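Uncharacterized protein (Enterococcus faecalis, PDB 3CLQ) is of unknown function but belongs to the AllG family, named after a subunit of oxamate carbamoyltransferase, and so may take part in carbamoyl transfer. Local coordinates at residues E266-R270 and P404-F409; A319-A323 and I357-D361. The contacts are given in a common frame with arbitrary orientation. Residues are numbered along the deposited sequence.

Following the chain from the N terminus, strand 266-271 of a four-stranded antiparallel sheet comes first; it meets its partner, 404-409, only after 133 intervening residues, so contact 1 closes a long loop that ends at helix 407-419, the last helix of the chain. Contact 2 is nested inside that loop: 319-323, between helices 309-313 and 327-330, packs against 357-361, which leads from strand 356-357 toward strand 363-369, and closes a loop of 33 residues. The two centres lie 27 Å apart and the nearest atoms about 13 Å, without touching. Contact 1 thus ties the sheet to the C-terminal helix, whereas contact 2 joins two loops, of which 357-361 meets the second subunit.

Contact 1 (E266-R270 and P404-F409); sequences EFGIR and PPANVF
Segment 266-270 is an extended beta strand whose Phe267 and Ile269 project toward 404-409; Gly268, without a side chain, lies between them and takes no part. The backbones come closest at Phe267 and Pro404, with CA atoms 6.5 Å apart, and no hydrogen bond crosses. Pro404, in an extended conformation, sets its CB over one face of Phe267 (chi1 t), 3.9 Å from the ring centroid and 21° off the normal, a CH-pi contact; proline's ring C-H groups, polarised by the neighbouring nitrogen, suit an aromatic face. Pro405 follows, still extended, with its CD 3.6 Å from Phe267 CB. At Ala406 the backbone angles become helical, and Phe409 N hydrogen-bonds to Ala406 O (3.2 Å). Asn407 leans aside and gives its ND2 to Thr281 O of the adjoining strand. Val408 (chi1 120°, between wells) points at the strand, its CG1 a tight 3.2 Å from CD1 of Ile269 (chi1 p, chi2 t), two branched aliphatic side chains, a natural pair for a buried spot. Phe409 (chi1 m) brings one ring face over Ile269 CD1, which is 4.4 Å from its CE1. The loop and the start of the C-terminal helix thus cover a strand of an antiparallel sheet, with strands 257-263 and 280-283 on either side, while Phe409 also touches helix 371-377.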
ATOM      1  N   GLU B 266      15.422 -30.748  -2.251  1.00 51.88           N
ATOM      2  CA  GLU B 266      14.746 -31.108  -3.491  1.00 52.26           C
ATOM      3  C   GLU B 266      13.642 -30.147  -3.886  1.00 53.01           C
ATOM      4  O   GLU B 266      12.977 -29.539  -3.040  1.00 53.80           O
ATOM      5  CB  GLU B 266      14.112 -32.488  -3.387  1.00 52.81           C
ATOM      6  CG  GLU B 266      15.074 -33.648  -3.371  1.00 53.71           C
ATOM      7  CD  GLU B 266      14.417 -34.931  -3.833  1.00 54.17           C
ATOM      8  OE1 GLU B 266      13.328 -35.276  -3.318  1.00 54.36           O
ATOM      9  OE2 GLU B 266      14.989 -35.591  -4.722  1.00 54.65           O
ATOM     10  N   PHE B 267      13.420 -30.045  -5.188  1.00 52.86           N
ATOM     11  CA  PHE B 267      12.288 -29.307  -5.716  1.00 52.11           C
ATOM     12  C   PHE B 267      11.222 -30.301  -6.144  1.00 52.41           C
ATOM     13  O   PHE B 267      11.534 -31.372  -6.713  1.00 52.73           O
ATOM     14  CB  PHE B 267      12.717 -28.496  -6.908  1.00 52.14           C
ATOM     15  CG  PHE B 267      11.886 -27.331  -7.137  1.00 53.70           C
ATOM     16  CD1 PHE B 267      12.310 -26.076  -6.730  1.00 54.13           C
ATOM     17  CD2 PHE B 267      10.638 -27.459  -7.734  1.00 54.45           C
ATOM     18  CE1 PHE B 267      11.504 -24.962  -6.941  1.00 53.00           C
ATOM     19  CE2 PHE B 267       9.844 -26.350  -7.947  1.00 53.17           C
ATOM     20  CZ  PHE B 267      10.289 -25.111  -7.550  1.00 52.86           C
ATOM     21  N   GLY B 268       9.968 -29.960  -5.866  1.00 51.61           N
ATOM     22  CA  GLY B 268       8.870 -30.876  -6.094  1.00 51.00           C
ATOM     23  C   GLY B 268       7.581 -30.209  -6.547  1.00 51.53           C
ATOM     24  O   GLY B 268       7.128 -29.200  -5.981  1.00 52.34           O
ATOM     25  N   ILE B 269       6.964 -30.800  -7.561  1.00 50.53           N
ATOM     26  CA  ILE B 269       5.750 -30.258  -8.108  1.00 49.90           C
ATOM     27  C   ILE B 269       4.677 -31.323  -8.236  1.00 49.95           C
ATOM     28  O   ILE B 269       4.967 -32.502  -8.172  1.00 49.60           O
ATOM     29  CB  ILE B 269       6.009 -29.602  -9.470  1.00 48.72           C
ATOM     30  CG1 ILE B 269       6.351 -30.662 -10.511  1.00 48.64           C
ATOM     31  CG2 ILE B 269       7.124 -28.584  -9.338  1.00 48.19           C
ATOM     32  CD1 ILE B 269       6.362 -30.148 -11.932  1.00 48.18           C
ATOM     33  N   ARG B 270       3.432 -30.883  -8.402  1.00 50.91           N
ATOM     34  CA  ARG B 270       2.309 -31.766  -8.651  1.00 50.78           C
ATOM     35  C   ARG B 270       1.630 -31.229  -9.895  1.00 50.30           C
ATOM     36  O   ARG B 270       1.691 -30.026 -10.141  1.00 51.46           O
ATOM     37  CB  ARG B 270       1.372 -31.729  -7.458  1.00 51.09           C
ATOM     38  CG  ARG B 270       2.097 -32.057  -6.175  1.00 52.65           C
ATOM     39  CD  ARG B 270       1.131 -32.398  -5.098  1.00 54.23           C
ATOM     40  NE  ARG B 270       0.277 -31.245  -4.863  1.00 56.59           N
ATOM     41  CZ  ARG B 270      -0.730 -31.214  -3.999  1.00 56.94           C
ATOM     42  NH1 ARG B 270      -1.032 -32.297  -3.274  1.00 56.72           N
ATOM     43  NH2 ARG B 270      -1.434 -30.095  -3.876  1.00 57.20           N
ATOM     44  N   PRO B 404      12.873 -23.857 -11.044  1.00 59.42           N
ATOM     45  CA  PRO B 404      12.805 -25.283 -10.781  1.00 58.62           C
ATOM     46  C   PRO B 404      13.791 -25.931 -11.730  1.00 57.86           C
ATOM     47  O   PRO B 404      14.222 -25.280 -12.672  1.00 58.09           O
ATOM     48  CB  PRO B 404      11.369 -25.652 -11.178  1.00 58.85           C
ATOM     49  CG  PRO B 404      10.647 -24.383 -11.337  1.00 58.65           C
ATOM     50  CD  PRO B 404      11.665 -23.361 -11.722  1.00 58.90           C
ATOM     51  N   PRO B 405      14.166 -27.196 -11.482  1.00 57.43           N
ATOM     52  CA  PRO B 405      15.081 -27.920 -12.369  1.00 56.98           C
ATOM     53  C   PRO B 405      14.363 -28.531 -13.578  1.00 56.54           C
ATOM     54  O   PRO B 405      13.229 -28.975 -13.466  1.00 56.84           O
ATOM     55  CB  PRO B 405      15.623 -29.026 -11.466  1.00 56.99           C
ATOM     56  CG  PRO B 405      14.501 -29.319 -10.536  1.00 56.83           C
ATOM     57  CD  PRO B 405      13.745 -28.020 -10.337  1.00 57.18           C
ATOM     58  N   ALA B 406      15.028 -28.572 -14.722  1.00 56.36           N
ATOM     59  CA  ALA B 406      14.379 -29.004 -15.956  1.00 55.50           C
ATOM     60  C   ALA B 406      13.685 -30.362 -15.872  1.00 54.69           C
ATOM     61  O   ALA B 406      12.579 -30.518 -16.391  1.00 54.26           O
ATOM     62  CB  ALA B 406      15.377 -28.992 -17.106  1.00 55.72           C
ATOM     63  N   ASN B 407      14.333 -31.325 -15.214  1.00 54.17           N
ATOM     64  CA  ASN B 407      13.912 -32.742 -15.251  1.00 54.67           C
ATOM     65  C   ASN B 407      12.486 -32.944 -14.754  1.00 54.57           C
ATOM     66  O   ASN B 407      11.723 -33.765 -15.269  1.00 55.05           O
ATOM     67  CB  ASN B 407      14.861 -33.647 -14.420  1.00 54.05           C
ATOM     68  CG  ASN B 407      14.655 -33.475 -12.909  1.00 54.10           C
ATOM     69  OD1 ASN B 407      15.004 -32.432 -12.341  1.00 53.81           O
ATOM     70  ND2 ASN B 407      14.048 -34.478 -12.267  1.00 52.99           N
ATOM     71  N   VAL B 408      12.139 -32.198 -13.727  1.00 54.16           N
ATOM     72  CA  VAL B 408      10.870 -32.400 -13.072  1.00 55.01           C
ATOM     73  C   VAL B 408       9.687 -32.322 -14.058  1.00 56.25           C
ATOM     74  O   VAL B 408       8.712 -33.061 -13.921  1.00 56.38           O
ATOM     75  CB  VAL B 408      10.758 -31.449 -11.870  1.00 54.05           C
ATOM     76  CG1 VAL B 408       9.574 -30.507 -12.010  1.00 53.34           C
ATOM     77  CG2 VAL B 408      10.754 -32.250 -10.587  1.00 53.02           C
ATOM     78  N   PHE B 409       9.814 -31.464 -15.072  1.00 57.23           N
ATOM     79  CA  PHE B 409       8.801 -31.321 -16.121  1.00 57.88           C
ATOM     80  C   PHE B 409       8.791 -32.480 -17.136  1.00 58.46           C
ATOM     81  O   PHE B 409       7.726 -32.964 -17.527  1.00 59.13           O
ATOM     82  CB  PHE B 409       8.978 -29.978 -16.823  1.00 58.33           C
ATOM     83  CG  PHE B 409       8.758 -28.801 -15.908  1.00 59.37           C
ATOM     84  CD1 PHE B 409       7.506 -28.207 -15.798  1.00 59.38           C
ATOM     85  CD2 PHE B 409       9.791 -28.308 -15.125  1.00 59.75           C
ATOM     86  CE1 PHE B 409       7.304 -27.138 -14.949  1.00 59.32           C
ATOM     87  CE2 PHE B 409       9.593 -27.230 -14.276  1.00 59.51           C
ATOM     88  CZ  PHE B 409       8.351 -26.648 -14.188  1.00 59.29           C
TER

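Contact 2 (A319-A323 and I357-D361)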
ATOM      1  N   ALA B 319       4.731 -11.876 -11.014  1.00 56.20           N
ATOM      2  CA  ALA B 319       4.199 -10.511 -10.977  1.00 56.13           C
ATOM      3  C   ALA B 319       5.298  -9.487 -10.831  1.00 56.65           C
ATOM      4  O   ALA B 319       5.028  -8.323 -10.735  1.00 57.64           O
ATOM      5  CB  ALA B 319       3.186 -10.343  -9.880  1.00 54.68           C
HETATM    6  N   MSE B 320       6.541  -9.931 -10.809  1.00 57.87           N
HETATM    7  CA  MSE B 320       7.686  -9.042 -10.742  1.00 59.76           C
HETATM    8  C   MSE B 320       7.361  -7.600 -11.139  1.00 58.43           C
HETATM    9  O   MSE B 320       7.599  -6.680 -10.376  1.00 58.24           O
HETATM   10  CB  MSE B 320       8.758  -9.586 -11.667  1.00 61.57           C
HETATM   11  CG  MSE B 320      10.152  -9.608 -11.106  1.00 63.01           C
HETATM   12 SE   MSE B 320      11.359 -10.412 -12.428  0.55 63.50          SE
HETATM   13  CE  MSE B 320      12.989  -9.499 -11.785  1.00 63.53           C
ATOM     14  N   ALA B 321       6.804  -7.410 -12.328  1.00 57.67           N
ATOM     15  CA  ALA B 321       6.583  -6.067 -12.883  1.00 56.92           C
ATOM     16  C   ALA B 321       5.829  -5.108 -11.974  1.00 55.88           C
ATOM     17  O   ALA B 321       5.989  -3.900 -12.080  1.00 56.84           O
ATOM     18  CB  ALA B 321       5.865  -6.157 -14.212  1.00 56.92           C
ATOM     19  N   ALA B 322       4.990  -5.648 -11.107  1.00 54.75           N
ATOM     20  CA  ALA B 322       4.123  -4.855 -10.243  1.00 53.76           C
ATOM     21  C   ALA B 322       4.891  -4.206  -9.098  1.00 53.94           C
ATOM     22  O   ALA B 322       4.371  -3.331  -8.419  1.00 54.04           O
ATOM     23  CB  ALA B 322       3.039  -5.725  -9.678  1.00 53.02           C
ATOM     24  N   ALA B 323       6.138  -4.617  -8.909  1.00 52.89           N
ATOM     25  CA  ALA B 323       6.844  -4.293  -7.700  1.00 52.02           C
ATOM     26  C   ALA B 323       8.232  -3.783  -8.001  1.00 52.08           C
ATOM     27  O   ALA B 323       9.225  -4.408  -7.578  1.00 51.72           O
ATOM     28  CB  ALA B 323       6.937  -5.532  -6.852  1.00 52.06           C
ATOM     29  N   ILE B 357      -1.906  -6.264 -13.259  1.00 51.48           N
ATOM     30  CA  ILE B 357      -0.698  -5.466 -13.052  1.00 51.32           C
ATOM     31  C   ILE B 357      -0.749  -4.144 -13.792  1.00 52.56           C
ATOM     32  O   ILE B 357      -0.648  -4.096 -15.017  1.00 52.96           O
ATOM     33  CB  ILE B 357       0.532  -6.198 -13.564  1.00 51.73           C
ATOM     34  CG1 ILE B 357       0.640  -7.600 -12.932  1.00 51.42           C
ATOM     35  CG2 ILE B 357       1.780  -5.372 -13.298  1.00 51.00           C
ATOM     36  CD1 ILE B 357       1.475  -8.513 -13.761  1.00 49.90           C
ATOM     37  N   PRO B 358      -0.873  -3.045 -13.049  1.00 53.92           N
ATOM     38  CA  PRO B 358      -1.096  -1.728 -13.628  1.00 54.12           C
ATOM     39  C   PRO B 358      -0.065  -1.351 -14.700  1.00 54.21           C
ATOM     40  O   PRO B 358      -0.429  -1.044 -15.843  1.00 53.84           O
ATOM     41  CB  PRO B 358      -0.971  -0.813 -12.420  1.00 54.37           C
ATOM     42  CG  PRO B 358      -1.419  -1.662 -11.298  1.00 54.53           C
ATOM     43  CD  PRO B 358      -0.801  -2.983 -11.585  1.00 54.53           C
ATOM     44  N   VAL B 359       1.213  -1.384 -14.347  1.00 53.79           N
ATOM     45  CA  VAL B 359       2.212  -0.916 -15.305  1.00 53.78           C
ATOM     46  C   VAL B 359       2.147  -1.667 -16.655  1.00 54.03           C
ATOM     47  O   VAL B 359       2.502  -1.115 -17.680  1.00 53.62           O
ATOM     48  CB  VAL B 359       3.645  -0.907 -14.709  1.00 52.58           C
ATOM     49  CG1 VAL B 359       4.188  -2.308 -14.612  1.00 51.02           C
ATOM     50  CG2 VAL B 359       4.555   0.007 -15.533  1.00 51.50           C
ATOM     51  N   LEU B 360       1.683  -2.914 -16.655  1.00 54.79           N
ATOM     52  CA  LEU B 360       1.463  -3.632 -17.920  1.00 55.50           C
ATOM     53  C   LEU B 360       0.024  -3.461 -18.431  1.00 56.19           C
ATOM     54  O   LEU B 360      -0.648  -4.446 -18.767  1.00 55.62           O
ATOM     55  CB  LEU B 360       1.779  -5.114 -17.749  1.00 54.83           C
ATOM     56  CG  LEU B 360       3.219  -5.590 -18.001  1.00 55.33           C
ATOM     57  CD1 LEU B 360       4.222  -4.442 -18.257  1.00 55.22           C
ATOM     58  CD2 LEU B 360       3.698  -6.516 -16.908  1.00 53.81           C
ATOM     59  N   ASP B 361      -0.448  -2.212 -18.453  1.00 56.65           N
ATOM     60  CA  ASP B 361      -1.793  -1.891 -18.926  1.00 57.67           C
ATOM     61  C   ASP B 361      -2.864  -2.787 -18.297  1.00 56.98           C
ATOM     62  O   ASP B 361      -3.858  -3.126 -18.950  1.00 56.18           O
ATOM     63  CB  ASP B 361      -1.871  -2.019 -20.454  1.00 59.60           C
ATOM     64  CG  ASP B 361      -0.965  -1.030 -21.185  1.00 61.62           C
ATOM     65  OD1 ASP B 361      -0.751   0.103 -20.671  1.00 62.95           O
ATOM     66  OD2 ASP B 361      -0.486  -1.387 -22.294  1.00 62.17           O
TER
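Ala321 turns its methyl group into the cluster formed by Ile357, Val359 and Leu360: its CB lies 3.5 Å from Leu360 CD2, 4.2 Å from Val359 CG1 and 4.3 Å from Ile357 CG2. A methyl is small enough to let three branched side chains converge on one spot. Its carbonyl shares in this, with Ala321 O only 3.5 Å from Val359 CG1. Next to it, Ala322 CB rests 3.8 Å from Ile357 CG2, where the two backbones come nearest, CA to CA 5.6 Å. Further back, Ile357 extends CD1 to within 4.4 Å of Ala319 CA, so its two arms reach different residues of 319-323. Ala321 and Ala322 lie in a short 3-10 segment, tightened by hydrogen bonds from Ala322 N to Ala319 O (2.7 Å) and from Ala323 N to Met320 O (2.9 Å); their small side chains allow the coil to pack closely. Opposite, 357-361 leads from strand 356-357 toward strand 363-369, and Pro358, with phi fixed near -53° by its ring, suits the bend. No hydrogen bond joins the segments. Helix 334-343 borders both, with a hydrogen bond between Ala321 N and Ser341 OG, Leu338 against Ala321 and Lys342 against Leu360. From the second subunit, Pro324 packs on Pro358 and Val334 on Asp361.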